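Local coordinates for protein ofchtiv-allosamidin (Ostrinia furnacalis, PDB 6JM7) that probably hydrolyses chitin as an insect chitinase of glycoside hydrolase family 18, and is bound here by the inhibitor allosamidin, at residues A[342-347]-A[362-367]. Numbering follows the deposited sequence.
Sequences IMLWSI and PLLNTI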
ATOM      1  N   ILE A 342       1.075  10.799   2.160  1.00  7.83           N
ATOM      2  CA  ILE A 342       0.437   9.823   1.287  1.00  6.47           C
ATOM      3  C   ILE A 342       1.405   8.668   1.086  1.00  8.12           C
ATOM      4  O   ILE A 342       2.598   8.887   0.843  1.00  8.77           O
ATOM      5  CB  ILE A 342       0.072  10.455  -0.071  1.00  7.03           C
ATOM      6  CG1 ILE A 342      -0.969  11.567   0.105  1.00  9.61           C
ATOM      7  CG2 ILE A 342      -0.398   9.403  -1.081  1.00 10.95           C
ATOM      8  CD1 ILE A 342      -2.331  11.068   0.533  1.00 10.91           C
ATOM      9  N   MET A 343       0.893   7.445   1.192  1.00  7.54           N
ATOM     10  CA  MET A 343       1.624   6.230   0.863  1.00  8.28           C
ATOM     11  C   MET A 343       0.976   5.624  -0.372  1.00  9.60           C
ATOM     12  O   MET A 343      -0.244   5.683  -0.523  1.00 10.38           O
ATOM     13  CB  MET A 343       1.583   5.235   2.036  1.00 10.31           C
ATOM     14  CG  MET A 343       1.810   3.780   1.669  1.00 21.88           C
ATOM     15  SD  MET A 343       1.560   2.737   3.124  1.00 32.27           S
ATOM     16  CE  MET A 343      -0.187   2.366   2.996  1.00 14.41           C
ATOM     17  N   LEU A 344       1.778   5.081  -1.281  1.00  9.03           N
ATOM     18  CA  LEU A 344       1.214   4.513  -2.497  1.00  7.22           C
ATOM     19  C   LEU A 344       1.692   3.087  -2.716  1.00  7.85           C
ATOM     20  O   LEU A 344       2.881   2.782  -2.563  1.00  9.28           O
ATOM     21  CB  LEU A 344       1.555   5.373  -3.706  1.00  8.61           C
ATOM     22  CG  LEU A 344       3.036   5.725  -3.784  1.00  9.30           C
ATOM     23  CD1 LEU A 344       3.789   4.778  -4.707  1.00 20.10           C
ATOM     24  CD2 LEU A 344       3.159   7.162  -4.221  1.00 17.46           C
ATOM     25  N   TRP A 345       0.748   2.218  -3.058  1.00  8.51           N
ATOM     26  CA  TRP A 345       1.039   0.901  -3.605  1.00  7.22           C
ATOM     27  C   TRP A 345       0.571   0.892  -5.050  1.00  7.48           C
ATOM     28  O   TRP A 345      -0.637   0.914  -5.298  1.00  7.25           O
ATOM     29  CB  TRP A 345       0.330  -0.218  -2.838  1.00  7.81           C
ATOM     30  CG  TRP A 345       0.809  -1.511  -3.375  1.00 10.04           C
ATOM     31  CD1 TRP A 345       0.334  -2.175  -4.472  1.00 10.41           C
ATOM     32  CD2 TRP A 345       1.945  -2.250  -2.916  1.00 10.99           C
ATOM     33  NE1 TRP A 345       1.094  -3.299  -4.703  1.00 12.81           N
ATOM     34  CE2 TRP A 345       2.085  -3.366  -3.760  1.00 13.71           C
ATOM     35  CE3 TRP A 345       2.849  -2.077  -1.866  1.00 12.96           C
ATOM     36  CZ2 TRP A 345       3.088  -4.314  -3.577  1.00 16.78           C
ATOM     37  CZ3 TRP A 345       3.838  -3.011  -1.685  1.00 13.89           C
ATOM     38  CH2 TRP A 345       3.953  -4.119  -2.536  1.00 15.04           C
ATOM     39  N   SER A 346       1.496   0.833  -6.008  1.00  8.18           N
ATOM     40  CA  SER A 346       2.940   0.867  -5.836  1.00  8.67           C
ATOM     41  C   SER A 346       3.491   1.622  -7.058  1.00  7.88           C
ATOM     42  O   SER A 346       2.776   1.805  -8.051  1.00  9.06           O
ATOM     43  CB  SER A 346       3.521  -0.546  -5.735  1.00  8.88           C
ATOM     44  OG  SER A 346       3.047  -1.341  -6.807  1.00 10.78           O
ATOM     45  N   ILE A 347       4.745   2.075  -6.978  1.00  6.92           N
ATOM     46  CA  ILE A 347       5.242   3.023  -7.975  1.00  7.73           C
ATOM     47  C   ILE A 347       5.303   2.398  -9.367  1.00 10.28           C
ATOM     48  O   ILE A 347       5.085   3.087 -10.371  1.00  9.26           O
ATOM     49  CB  ILE A 347       6.611   3.586  -7.525  1.00  8.88           C
ATOM     50  CG1 ILE A 347       7.011   4.788  -8.390  1.00 10.29           C
ATOM     51  CG2 ILE A 347       7.702   2.508  -7.509  1.00  9.96           C
ATOM     52  CD1 ILE A 347       8.262   5.546  -7.893  1.00 12.42           C
ATOM     53  N   PRO A 362       1.770  10.162 -13.864  1.00  8.64           N
ATOM     54  CA  PRO A 362       0.678  11.114 -13.600  1.00  7.36           C
ATOM     55  C   PRO A 362       0.113  11.011 -12.191  1.00 10.19           C
ATOM     56  O   PRO A 362      -0.205  12.040 -11.584  1.00  9.27           O
ATOM     57  CB  PRO A 362      -0.365  10.747 -14.662  1.00  9.18           C
ATOM     58  CG  PRO A 362      -0.074   9.314 -14.993  1.00  8.76           C
ATOM     59  CD  PRO A 362       1.414   9.183 -14.907  1.00  9.02           C
ATOM     60  N   LEU A 363      -0.041   9.800 -11.652  1.00  7.62           N
ATOM     61  CA  LEU A 363      -0.595   9.677 -10.306  1.00  7.59           C
ATOM     62  C   LEU A 363       0.373  10.217  -9.261  1.00  7.22           C
ATOM     63  O   LEU A 363      -0.034  10.949  -8.346  1.00  8.82           O
ATOM     64  CB  LEU A 363      -0.950   8.219 -10.014  1.00  6.69           C
ATOM     65  CG  LEU A 363      -2.011   7.632 -10.961  1.00  8.26           C
ATOM     66  CD1 LEU A 363      -2.399   6.247 -10.476  1.00 11.18           C
ATOM     67  CD2 LEU A 363      -3.232   8.555 -11.051  1.00 11.15           C
ATOM     68  N   LEU A 364       1.658   9.869  -9.381  1.00  6.43           N
ATOM     69  CA  LEU A 364       2.642  10.314  -8.398  1.00  7.42           C
ATOM     70  C   LEU A 364       2.859  11.826  -8.473  1.00  9.53           C
ATOM     71  O   LEU A 364       2.974  12.495  -7.440  1.00 13.52           O
ATOM     72  CB  LEU A 364       3.950   9.548  -8.614  1.00 10.15           C
ATOM     73  CG  LEU A 364       5.069   9.707  -7.587  1.00 10.65           C
ATOM     74  CD1 LEU A 364       4.548   9.549  -6.164  1.00 10.83           C
ATOM     75  CD2 LEU A 364       6.183   8.708  -7.863  1.00 11.98           C
ATOM     76  N   ASN A 365       2.901  12.386  -9.686  1.00  8.77           N
ATOM     77  CA  ASN A 365       3.011  13.837  -9.816  1.00  8.60           C
ATOM     78  C   ASN A 365       1.795  14.533  -9.225  1.00  9.44           C
ATOM     79  O   ASN A 365       1.921  15.594  -8.600  1.00 11.32           O
ATOM     80  CB  ASN A 365       3.182  14.213 -11.287  1.00 10.78           C
ATOM     81  CG  ASN A 365       4.629  14.214 -11.718  1.00 11.89           C
ATOM     82  OD1 ASN A 365       5.421  15.043 -11.263  1.00 13.86           O
ATOM     83  ND2 ASN A 365       4.990  13.277 -12.592  1.00 10.99           N
ATOM     84  N   THR A 366       0.608  13.953  -9.412  1.00  9.26           N
ATOM     85  CA  THR A 366      -0.597  14.509  -8.801  1.00 10.28           C
ATOM     86  C   THR A 366      -0.446  14.590  -7.284  1.00  9.46           C
ATOM     87  O   THR A 366      -0.734  15.627  -6.675  1.00 11.42           O
ATOM     88  CB  THR A 366      -1.824  13.674  -9.184  1.00 10.44           C
ATOM     89  OG1 THR A 366      -2.043  13.754 -10.598  1.00 11.87           O
ATOM     90  CG2 THR A 366      -3.079  14.185  -8.474  1.00 11.76           C
ATOM     91  N   ILE A 367       0.016  13.501  -6.659  1.00  8.81           N
ATOM     92  CA  ILE A 367       0.220  13.492  -5.208  1.00  9.55           C
ATOM     93  C   ILE A 367       1.167  14.610  -4.795  1.00  9.80           C
ATOM     94  O   ILE A 367       0.887  15.377  -3.862  1.00 10.77           O
ATOM     95  CB  ILE A 367       0.752  12.121  -4.751  1.00  8.33           C
ATOM     96  CG1 ILE A 367      -0.328  11.060  -4.930  1.00  9.38           C
ATOM     97  CG2 ILE A 367       1.216  12.186  -3.300  1.00 12.23           C
ATOM     98  CD1 ILE A 367       0.197   9.637  -4.755  1.00 10.89           C
TER
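Ile342 and Leu344 of strand 342-345 face Leu364 and Ile367 of helix 362-367, the two segments running antiparallel at 173° with their axes 10.6 Å apart. Contact between them is wholly apolar, made chiefly by methyl groups and, at Ile342, by CB as well, without any hydrogen bond. Ile367 serves both strand residues: its CD1 lies 3.7 Å from Ile342 CG2 and 3.9 Å from Leu344 CD2, while its CG2 packs alongside CB of Ile342. That grip uses the shorter branch of Ile342, because CG1 is turned anti to the carbonyl carbon (chi1 -64°) and CG2 is left facing the helix. Leu344 and Leu364 meet almost at right angles, methyl against methyl, with Leu344 CD2 just 3.4 Å from Leu364 CD1, closer than carbons usually come. The other branch of Leu364 takes the far end of the contact: its CD2 sits 3.8 Å from Ile347 CD1, which the extended side chain of Ile347, CG1 anti to the backbone N (chi1 -168°), carries toward the helix. Within the first helical turn, Pro362 O accepts both Thr366 N and Thr366 OG1, the latter at 2.7 Å, from opposite faces of its carbonyl plane; Asp350 receives the backbone N-H groups of Leu363 and Leu364. This is the strand-to-outer-helix layer of the TIM barrel. Strand 341-345 closes the barrel by pairing in parallel with strands 5-11 and 243-256, and Val6 and Phe249 of those strands extend the apolar layer, with Ala334 and Met327 of helix 324-336 packing on Ile342 and Ile367.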